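Local atomic coordinates of dehydrogenase (Chromobacterium violaceum, PDB entry 3Q2I), a protein that probably oxidises a UDP-linked N-acetylglucosaminuronic acid with NAD+ in the biosynthesis of 2,3-diacetamido-2,3-dideoxy-D-mannuronic acid. Residues 27-32 with 304-308; 127-131 with 321-325; 161-167 with 191-195. One frame throughout, in Å; residues are numbered along the deposited sequence.

Interaction 1 of 3, residues 27-32 with 304-308; sequences NHFGAL and HPLYY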
loop_
_atom_site.group_PDB
_atom_site.type_symbol
_atom_site.label_atom_id
_atom_site.label_comp_id
_atom_site.label_asym_id
_atom_site.label_seq_id
_atom_site.Cartn_x
_atom_site.Cartn_y
_atom_site.Cartn_z
ATOM N N ASN A 27 45.335 11.595 12.134
ATOM C CA ASN A 27 44.781 12.630 12.991
ATOM C C ASN A 27 44.677 12.198 14.455
ATOM O O ASN A 27 44.679 13.049 15.349
ATOM C CB ASN A 27 43.345 13.012 12.581
ATOM C CG ASN A 27 43.276 13.574 11.194
ATOM O OD1 ASN A 27 42.831 14.704 10.991
ATOM N ND2 ASN A 27 43.662 12.774 10.227
ATOM N N HIS A 28 44.484 10.904 14.687
ATOM C CA HIS A 28 44.451 10.374 16.038
ATOM C C HIS A 28 45.876 10.355 16.602
ATOM O O HIS A 28 46.073 10.740 17.770
ATOM C CB HIS A 28 43.850 8.963 16.075
ATOM C CG HIS A 28 42.369 8.936 15.791
ATOM N ND1 HIS A 28 41.418 8.777 16.783
ATOM C CD2 HIS A 28 41.688 9.018 14.619
ATOM C CE1 HIS A 28 40.208 8.791 16.235
ATOM N NE2 HIS A 28 40.348 8.923 14.924
ATOM N N PHE A 29 46.842 9.921 15.785
ATOM C CA PHE A 29 48.259 10.013 16.253
ATOM C C PHE A 29 48.601 11.452 16.678
ATOM O O PHE A 29 49.128 11.694 17.782
ATOM C CB PHE A 29 49.249 9.502 15.191
ATOM C CG PHE A 29 49.056 8.054 14.759
ATOM C CD1 PHE A 29 48.415 7.121 15.568
ATOM C CD2 PHE A 29 49.485 7.643 13.497
ATOM C CE1 PHE A 29 48.270 5.809 15.139
ATOM C CE2 PHE A 29 49.348 6.334 13.056
ATOM C CZ PHE A 29 48.720 5.395 13.885
ATOM N N GLY A 30 48.329 12.426 15.819
ATOM C CA GLY A 30 48.568 13.830 16.137
ATOM C C GLY A 30 47.884 14.236 17.427
ATOM O O GLY A 30 48.471 14.909 18.288
ATOM N N ALA A 31 46.620 13.841 17.576
ATOM C CA ALA A 31 45.862 14.200 18.756
ATOM C C ALA A 31 46.503 13.645 20.020
ATOM O O ALA A 31 46.548 14.329 21.047
ATOM C CB ALA A 31 44.410 13.697 18.629
ATOM N N LEU A 32 46.928 12.394 19.938
ATOM C CA LEU A 32 47.516 11.696 21.071
ATOM C C LEU A 32 48.890 12.286 21.401
ATOM O O LEU A 32 49.216 12.466 22.583
ATOM C CB LEU A 32 47.627 10.205 20.796
ATOM C CG LEU A 32 46.295 9.474 21.039
ATOM C CD1 LEU A 32 46.287 8.200 20.216
ATOM C CD2 LEU A 32 46.121 9.197 22.515
ATOM N N HIS A 304 40.028 16.602 16.106
ATOM C CA HIS A 304 40.365 15.420 16.892
ATOM C C HIS A 304 41.029 15.733 18.234
ATOM O O HIS A 304 40.733 15.095 19.239
ATOM C CB HIS A 304 41.157 14.401 16.104
ATOM C CG HIS A 304 40.315 13.622 15.134
ATOM N ND1 HIS A 304 39.844 14.167 13.957
ATOM C CD2 HIS A 304 39.906 12.331 15.152
ATOM C CE1 HIS A 304 39.151 13.244 13.302
ATOM N NE2 HIS A 304 39.152 12.133 14.016
ATOM N N PRO A 305 41.927 16.724 18.262
ATOM C CA PRO A 305 42.569 16.989 19.562
ATOM C C PRO A 305 41.612 17.345 20.694
ATOM O O PRO A 305 41.754 16.811 21.805
ATOM C CB PRO A 305 43.571 18.122 19.219
ATOM C CG PRO A 305 43.951 17.810 17.802
ATOM C CD PRO A 305 42.618 17.404 17.150
ATOM N N LEU A 306 40.635 18.204 20.420
ATOM C CA LEU A 306 39.607 18.574 21.377
ATOM C C LEU A 306 38.758 17.364 21.737
ATOM O O LEU A 306 38.417 17.169 22.896
ATOM C CB LEU A 306 38.711 19.634 20.761
ATOM C CG LEU A 306 38.533 20.999 21.397
ATOM C CD1 LEU A 306 37.516 21.815 20.586
ATOM C CD2 LEU A 306 38.173 20.817 22.882
ATOM N N TYR A 307 38.404 16.544 20.743
ATOM C CA TYR A 307 37.632 15.349 21.016
ATOM C C TYR A 307 38.354 14.509 22.047
ATOM O O TYR A 307 37.770 13.969 22.999
ATOM C CB TYR A 307 37.442 14.506 19.727
ATOM C CG TYR A 307 36.496 13.364 19.967
ATOM C CD1 TYR A 307 36.957 12.070 20.222
ATOM C CD2 TYR A 307 35.136 13.620 20.019
ATOM C CE1 TYR A 307 36.068 11.044 20.503
ATOM C CE2 TYR A 307 34.247 12.591 20.304
ATOM C CZ TYR A 307 34.719 11.322 20.538
ATOM O OH TYR A 307 33.786 10.350 20.861
ATOM N N TYR A 308 39.661 14.364 21.860
ATOM C CA TYR A 308 40.412 13.569 22.799
ATOM C C TYR A 308 40.423 14.157 24.232
ATOM O O TYR A 308 40.409 13.393 25.186
ATOM C CB TYR A 308 41.833 13.396 22.265
ATOM C CG TYR A 308 41.995 12.112 21.516
ATOM C CD1 TYR A 308 42.367 10.946 22.154
ATOM C CD2 TYR A 308 41.651 12.040 20.165
ATOM C CE1 TYR A 308 42.490 9.753 21.479
ATOM C CE2 TYR A 308 41.813 10.871 19.486
ATOM C CZ TYR A 308 42.166 9.713 20.124
ATOM O OH TYR A 308 42.318 8.569 19.383
#
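The imidazole of H28 lies between H304 and Y308 and meets the two rings in different ways. Toward H304 it turns a face: the CD2 edge of H304 points onto the H28 face in a T-shaped (edge-to-face) pair, with centroids 4.7 Å apart and planes at 68°. Toward Y308 it turns its rim, where ND1 and the phenol OH, lying close to the imidazole plane, form a nearly straight hydrogen bond of 2.8 Å (167°); either atom could be the donor. Both histidines have CG anti to their own carbonyl carbon, a shared torsion that brings the two imidazoles together, the edge of H304 toward the face of H28. H304 is covered in turn by N27, whose CB sits 4.1 Å from the centroid of the H304 ring, a CH-pi contact over its face. Next to this aromatic cluster A31 fills the point where the backbones come closest, its CB 3.6 Å from Y308 CD2 and also against P305. L32 meets the same side of the phenol at its opposite rim, CD2 to CE1 of Y308 at 3.8 Å. The far nitrogens are also satisfied, since NE2 of H28 and NE2 of H304 both bond to E105 OE1, joining the two imidazoles through one carboxylate; H304 also touches the bound dinucleotide. The short axes cross at -57° and approach to 8.6 Å. Thus helix 304-315 of the C-terminal alpha/beta region packs on helix 25-34 of the Rossmann fold, which itself rests on strands 14-19 and 39-45, with Y308 meeting F16 of the former.

Interaction 2 of 3, residues 127-131 with 321-325; sequences KHLFV and PETDG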
loop_
_atom_site.group_PDB
_atom_site.type_symbol
_atom_site.label_atom_id
_atom_site.label_comp_id
_atom_site.label_asym_id
_atom_site.label_seq_id
_atom_site.Cartn_x
_atom_site.Cartn_y
_atom_site.Cartn_z
ATOM N N LYS A 127 31.050 -0.815 29.865
ATOM C CA LYS A 127 32.188 -0.058 29.359
ATOM C C LYS A 127 31.665 1.002 28.419
ATOM O O LYS A 127 30.571 0.847 27.851
ATOM C CB LYS A 127 33.143 -0.971 28.586
ATOM C CG LYS A 127 33.752 -2.092 29.433
ATOM C CD LYS A 127 34.801 -1.493 30.364
ATOM C CE LYS A 127 35.242 -2.515 31.390
ATOM N NZ LYS A 127 36.491 -1.950 31.975
ATOM N N HIS A 128 32.416 2.078 28.282
ATOM C CA HIS A 128 32.041 3.183 27.391
ATOM C C HIS A 128 32.168 2.800 25.929
ATOM O O HIS A 128 33.040 2.030 25.549
ATOM C CB HIS A 128 32.911 4.417 27.640
ATOM C CG HIS A 128 32.701 5.043 28.979
ATOM N ND1 HIS A 128 31.617 5.842 29.272
ATOM C CD2 HIS A 128 33.503 5.073 30.072
ATOM C CE1 HIS A 128 31.736 6.300 30.506
ATOM N NE2 HIS A 128 32.874 5.860 31.007
ATOM N N LEU A 129 31.295 3.394 25.127
ATOM C CA LEU A 129 31.453 3.408 23.670
ATOM C C LEU A 129 31.388 4.893 23.301
ATOM O O LEU A 129 30.354 5.561 23.432
ATOM C CB LEU A 129 30.314 2.579 23.039
ATOM C CG LEU A 129 30.230 2.702 21.509
ATOM C CD1 LEU A 129 31.491 2.224 20.824
ATOM C CD2 LEU A 129 29.034 1.864 21.051
ATOM N N PHE A 130 32.516 5.458 22.864
ATOM C CA PHE A 130 32.590 6.834 22.358
ATOM C C PHE A 130 32.505 6.775 20.842
ATOM O O PHE A 130 33.049 5.847 20.264
ATOM C CB PHE A 130 33.998 7.396 22.670
ATOM C CG PHE A 130 34.344 7.440 24.148
ATOM C CD1 PHE A 130 34.027 8.610 24.866
ATOM C CD2 PHE A 130 35.013 6.380 24.760
ATOM C CE1 PHE A 130 34.390 8.728 26.251
ATOM C CE2 PHE A 130 35.388 6.505 26.154
ATOM C CZ PHE A 130 35.029 7.653 26.850
ATOM N N VAL A 131 31.804 7.737 20.239
ATOM C CA VAL A 131 31.725 7.822 18.770
ATOM C C VAL A 131 32.300 9.170 18.443
ATOM O O VAL A 131 31.915 10.197 19.016
ATOM C CB VAL A 131 30.252 7.723 18.290
ATOM C CG1 VAL A 131 30.223 7.851 16.741
ATOM C CG2 VAL A 131 29.615 6.420 18.773
ATOM N N PRO A 321 30.841 11.543 28.491
ATOM C CA PRO A 321 31.080 11.600 27.049
ATOM C C PRO A 321 30.232 12.661 26.363
ATOM O O PRO A 321 29.022 12.737 26.585
ATOM C CB PRO A 321 30.773 10.163 26.577
ATOM C CG PRO A 321 30.980 9.303 27.800
ATOM C CD PRO A 321 30.488 10.188 28.942
ATOM N N GLU A 322 30.838 13.427 25.468
ATOM C CA GLU A 322 30.041 14.346 24.674
ATOM C C GLU A 322 29.241 13.545 23.662
ATOM O O GLU A 322 28.170 13.983 23.254
ATOM C CB GLU A 322 30.917 15.327 23.896
ATOM C CG GLU A 322 31.770 16.099 24.879
ATOM C CD GLU A 322 31.781 17.578 24.615
ATOM O OE1 GLU A 322 31.834 17.991 23.432
ATOM O OE2 GLU A 322 31.756 18.322 25.618
ATOM N N THR A 323 29.828 12.471 23.186
ATOM C CA THR A 323 29.092 11.691 22.171
ATOM C C THR A 323 29.328 10.221 22.383
ATOM O O THR A 323 30.333 9.666 21.925
ATOM C CB THR A 323 29.511 12.084 20.743
ATOM O OG1 THR A 323 29.152 13.452 20.502
ATOM C CG2 THR A 323 28.728 11.194 19.769
ATOM N N ASP A 324 28.435 9.556 23.111
ATOM C CA ASP A 324 28.560 8.118 23.308
ATOM C C ASP A 324 27.799 7.332 22.229
ATOM O O ASP A 324 27.257 7.966 21.330
ATOM C CB ASP A 324 28.141 7.695 24.702
ATOM C CG ASP A 324 26.679 8.000 25.040
ATOM O OD1 ASP A 324 26.326 7.870 26.246
ATOM O OD2 ASP A 324 25.874 8.369 24.166
ATOM N N GLY A 325 27.810 6.004 22.316
ATOM C CA GLY A 325 27.162 5.176 21.293
ATOM C C GLY A 325 25.689 5.500 21.143
ATOM O O GLY A 325 25.171 5.582 19.999
#
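F130 overlaps the pyrrolidine of P321, with CE1 of its ring 3.8 Å from P321 CG, the two side chains crossing at about a right angle. F130 has CG anti to its carbonyl carbon (chi1 -60°), and although the side chain starts away from the 321-325 segment, this rotation brings its ring beside the proline. P321 CG also meets H128 ND1 at 3.8 Å, so P321 packs against both side chains. The backbones join at a single beta bridge, F130 with D324. Its sound bond runs from V131 N to T323 O, 3.0 Å and almost straight at 177°, with the donor somewhat tilted from the carbonyl plane. The second, from G325 N to L129 O, is weak because it is bent to 125°, despite its 2.8 Å length; L129 O also receives a CA-H...O contact from D324. Beyond the bridge, V131 CG2 lies 3.7 Å from G325 CA, and the L129 side chain packs against the same glycine. D324 occupies the N-cap of helix 325-344, its OD2 accepting from E327 N, so the bridge ends where that helix starts. Strand 129-131 is outermost in the parallel Rossmann sheet: one edge pairs with strand 101-104 and the other with the 321-325 loop, while L129 packs on helix 112-125 and F130 on helix 304-315.

Interaction 3 of 3, residues 161-167 with 191-195; sequences VNVFWTR and QASHY. With HP7 ((2S,3S,4R,5R,6R)-5-acetamido-6-[[[(2R,3S,4R,5R)-5-(2,4-dioxopyrimidin-1-yl)-3,4-dihydroxy-oxolan-2-yl]methoxy-hydroxy-phosphoryl]oxy-hydroxy-phosphoryl]oxy-3,4-dihydroxy-oxane-2-carboxylic acid), chain C.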
loop_
_atom_site.group_PDB
_atom_site.type_symbol
_atom_site.label_atom_id
_atom_site.label_comp_id
_atom_site.label_asym_id
_atom_site.label_seq_id
_atom_site.Cartn_x
_atom_site.Cartn_y
_atom_site.Cartn_z
ATOM N N VAL A 161 20.097 22.312 4.583
ATOM C CA VAL A 161 21.526 21.952 4.647
ATOM C C VAL A 161 22.008 21.605 3.224
ATOM O O VAL A 161 21.401 20.764 2.547
ATOM C CB VAL A 161 21.742 20.756 5.573
ATOM C CG1 VAL A 161 23.198 20.273 5.563
ATOM C CG2 VAL A 161 21.322 21.126 6.984
ATOM N N ASN A 162 23.146 22.133 2.770
ATOM C CA ASN A 162 23.715 21.795 1.467
ATOM C C ASN A 162 25.134 21.339 1.668
ATOM O O ASN A 162 25.900 21.966 2.402
ATOM C CB ASN A 162 23.788 22.979 0.502
ATOM C CG ASN A 162 22.419 23.489 0.113
ATOM O OD1 ASN A 162 21.476 22.729 -0.062
ATOM N ND2 ASN A 162 22.340 24.787 -0.144
ATOM N N VAL A 163 25.481 20.230 1.068
ATOM C CA VAL A 163 26.892 19.756 1.020
ATOM C C VAL A 163 27.168 19.506 -0.446
ATOM O O VAL A 163 26.812 18.449 -0.995
ATOM C CB VAL A 163 27.126 18.513 1.876
ATOM C CG1 VAL A 163 28.645 18.104 1.813
ATOM C CG2 VAL A 163 26.739 18.856 3.348
ATOM N N PHE A 164 27.833 20.495 -1.059
ATOM C CA PHE A 164 28.117 20.436 -2.508
ATOM C C PHE A 164 29.643 20.304 -2.636
ATOM O O PHE A 164 30.356 21.302 -2.612
ATOM C CB PHE A 164 27.623 21.690 -3.213
ATOM C CG PHE A 164 26.118 21.944 -3.079
ATOM C CD1 PHE A 164 25.227 20.865 -2.986
ATOM C CD2 PHE A 164 25.588 23.218 -3.128
ATOM C CE1 PHE A 164 23.849 21.080 -2.900
ATOM C CE2 PHE A 164 24.204 23.426 -3.051
ATOM C CZ PHE A 164 23.336 22.334 -2.985
ATOM N N TRP A 165 30.104 19.068 -2.676
ATOM C CA TRP A 165 31.521 18.757 -2.592
ATOM C C TRP A 165 31.979 17.954 -3.801
ATOM O O TRP A 165 31.214 17.647 -4.737
ATOM C CB TRP A 165 31.770 17.958 -1.303
ATOM C CG TRP A 165 31.806 18.791 -0.034
ATOM C CD1 TRP A 165 31.657 20.158 0.137
ATOM C CD2 TRP A 165 32.057 18.253 1.260
ATOM N NE1 TRP A 165 31.780 20.478 1.472
ATOM C CE2 TRP A 165 32.000 19.319 2.180
ATOM C CE3 TRP A 165 32.250 16.946 1.741
ATOM C CZ2 TRP A 165 32.188 19.120 3.557
ATOM C CZ3 TRP A 165 32.447 16.747 3.109
ATOM C CH2 TRP A 165 32.410 17.842 4.009
ATOM N N THR A 166 33.255 17.564 -3.792
ATOM C CA THR A 166 33.798 16.908 -4.958
ATOM C C THR A 166 34.643 15.722 -4.589
ATOM O O THR A 166 35.584 15.891 -3.812
ATOM C CB THR A 166 34.726 17.876 -5.740
ATOM O OG1 THR A 166 34.020 19.083 -6.012
ATOM C CG2 THR A 166 35.207 17.196 -7.001
ATOM N N ARG A 167 34.343 14.535 -5.119
ATOM C CA ARG A 167 35.130 13.325 -4.881
ATOM C C ARG A 167 35.265 12.647 -6.231
ATOM O O ARG A 167 34.276 12.268 -6.859
ATOM C CB ARG A 167 34.456 12.323 -3.927
ATOM C CG ARG A 167 34.215 12.848 -2.538
ATOM C CD ARG A 167 35.524 13.184 -1.840
ATOM N NE ARG A 167 35.340 13.585 -0.449
ATOM C CZ ARG A 167 35.181 14.836 -0.055
ATOM N NH1 ARG A 167 35.058 15.085 1.249
ATOM N NH2 ARG A 167 35.132 15.841 -0.927
ATOM N N GLN A 191 30.392 10.949 3.398
ATOM C CA GLN A 191 31.004 12.283 3.228
ATOM C C GLN A 191 30.335 13.392 4.004
ATOM O O GLN A 191 30.978 14.198 4.699
ATOM C CB GLN A 191 31.192 12.637 1.746
ATOM C CG GLN A 191 32.236 11.750 1.059
ATOM C CD GLN A 191 31.654 10.435 0.569
ATOM O OE1 GLN A 191 30.459 10.318 0.243
ATOM N NE2 GLN A 191 32.481 9.419 0.522
ATOM N N ALA A 192 29.004 13.404 3.966
ATOM C CA ALA A 192 28.258 14.442 4.646
ATOM C C ALA A 192 27.747 14.071 6.047
ATOM O O ALA A 192 26.826 14.719 6.556
ATOM C CB ALA A 192 27.090 14.876 3.728
ATOM N N SER A 193 28.263 13.003 6.666
ATOM C CA SER A 193 27.694 12.532 7.910
ATOM C C SER A 193 27.737 13.561 9.041
ATOM O O SER A 193 26.864 13.537 9.888
ATOM C CB SER A 193 28.272 11.185 8.356
ATOM O OG SER A 193 29.660 11.365 8.484
ATOM N N HIS A 194 28.722 14.444 9.038
ATOM C CA HIS A 194 28.796 15.475 10.089
ATOM C C HIS A 194 27.711 16.536 9.924
ATOM O O HIS A 194 27.489 17.350 10.814
ATOM C CB HIS A 194 30.197 16.139 10.132
ATOM C CG HIS A 194 31.322 15.227 10.532
ATOM N ND1 HIS A 194 31.429 14.685 11.792
ATOM C CD2 HIS A 194 32.458 14.874 9.885
ATOM C CE1 HIS A 194 32.527 13.951 11.874
ATOM N NE2 HIS A 194 33.174 14.053 10.727
ATOM N N TYR A 195 27.096 16.585 8.735
ATOM C CA TYR A 195 25.992 17.495 8.470
ATOM C C TYR A 195 24.659 16.806 8.755
ATOM O O TYR A 195 23.755 17.437 9.298
ATOM C CB TYR A 195 26.054 18.015 7.025
ATOM C CG TYR A 195 27.284 18.861 6.756
ATOM C CD1 TYR A 195 27.211 20.251 6.659
ATOM C CD2 TYR A 195 28.512 18.254 6.554
ATOM C CE1 TYR A 195 28.350 21.004 6.426
ATOM C CE2 TYR A 195 29.675 19.018 6.335
ATOM C CZ TYR A 195 29.562 20.390 6.285
ATOM O OH TYR A 195 30.727 21.154 6.109
HETATM N N1 HP7 C . 38.579 16.217 -2.664
HETATM C C2 HP7 C . 38.518 16.612 -3.935
HETATM O O2 HP7 C . 38.817 15.799 -4.848
HETATM N N3 HP7 C . 38.181 17.863 -4.261
HETATM C C4 HP7 C . 37.882 18.753 -3.305
HETATM O O4 HP7 C . 37.631 19.928 -3.665
HETATM C C5 HP7 C . 37.923 18.371 -1.960
HETATM C C6 HP7 C . 38.293 17.065 -1.666
HETATM P PA HP7 C . 39.200 16.332 2.448
HETATM P PB HP7 C . 38.358 15.662 5.051
HETATM O "O'P" HP7 C . 35.398 12.272 2.041
HETATM O "O'Q" HP7 C . 36.382 10.707 3.238
HETATM C "C1'" HP7 C . 35.800 15.123 4.854
HETATM O O1A HP7 C . 38.616 17.724 2.268
HETATM O O1B HP7 C . 38.050 17.126 5.261
HETATM C C1C HP7 C . 38.899 14.811 -2.385
HETATM C "C2'" HP7 C . 34.676 14.960 5.893
HETATM N "N2'" HP7 C . 34.945 15.776 7.079
HETATM O O2A HP7 C . 40.644 16.110 2.805
HETATM O O2B HP7 C . 39.519 14.963 5.731
HETATM C C2C HP7 C . 40.392 14.547 -2.242
HETATM O O2C HP7 C . 40.600 13.285 -2.886
HETATM C "C3'" HP7 C . 34.526 13.503 6.309
HETATM O "O3'" HP7 C . 33.262 13.416 7.009
HETATM O O3A HP7 C . 38.337 15.438 3.465
HETATM O O3B HP7 C . 37.041 14.810 5.503
HETATM C C3C HP7 C . 40.566 14.338 -0.747
HETATM O O3C HP7 C . 41.639 13.435 -0.478
HETATM C "C4'" HP7 C . 34.474 12.575 5.085
HETATM O "O4'" HP7 C . 34.502 11.198 5.442
HETATM C C4C HP7 C . 39.240 13.737 -0.291
HETATM O O4C HP7 C . 38.336 14.495 -1.108
HETATM C "C5'" HP7 C . 35.775 12.818 4.293
HETATM O "O5'" HP7 C . 35.662 14.154 3.811
HETATM C C5C HP7 C . 38.976 14.086 1.157
HETATM O O5C HP7 C . 38.869 15.503 1.116
HETATM C "C6'" HP7 C . 35.873 11.864 3.128
HETATM C "C7'" HP7 C . 34.184 16.750 7.573
HETATM O "O7'" HP7 C . 33.052 17.070 7.183
HETATM C "C8'" HP7 C . 34.784 17.507 8.734
#
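R167 NH1 and NE converge on the carboxylate atom O'P of the UDP-sugar HP7, at 2.9 Å and 2.8 Å respectively, and NH1 also donates to the sugar ring oxygen O5' at 2.8 Å. This is the UDP-sugar pocket of the C-terminal alpha/beta domain, where strand 156-164 of its mixed sheet runs into the pocket. O'P lies in the guanidinium plane, whereas HP7 O4C sits over one face. The arginine chain bends at chi2 (-63°), turning the head back so that NH2 donates to T166 O, which fixes its rotation; T166 O approaches in the guanidinium plane, but the donor stands above the carbonyl plane. Helix 193-203 packs on the strand through Y195: V163 CG2 lies over the phenol face, 3.7 Å from the centroid, and V161 CG1 touches Y195 CB. W165 and Y195 meet obliquely, with planes at 87°, while V163 CG1 covers the indole. The indole nitrogen NE1 is held by V269 O. H194 touches HP7 O3' through CD2 and is hydrogen-bonded through NE2 to the carboxamide oxygen O7N of the dinucleotide. At the indole rim, W165 CH2 reaches the acetamido oxygen O7' of HP7 at 3.3 Å, near the ring plane.

Interactions 1 and 2 both join the Rossmann fold to segments from the C-terminal alpha/beta region, while interaction 3 lies wholly within the latter. The segments of the first two alternate along the chain, in the order 27-32, 127-131, 304-308, 321-325, and interaction 3 is nested inside both loops. Centres of interactions 1 and 2 are about 16 Å apart, and they touch: Y307 OH makes a probable, weak hydrogen bond to V131 O at 2.6 Å. The centre of interaction 3 is about 22 Å from that of interaction 1 and about 24 Å from that of interaction 2, without touching either. Helix 304-315 serves the first two, joining the two regions around the dinucleotide, which H304 and H194 both contact; interaction 3 shapes the UDP-sugar pocket beside it.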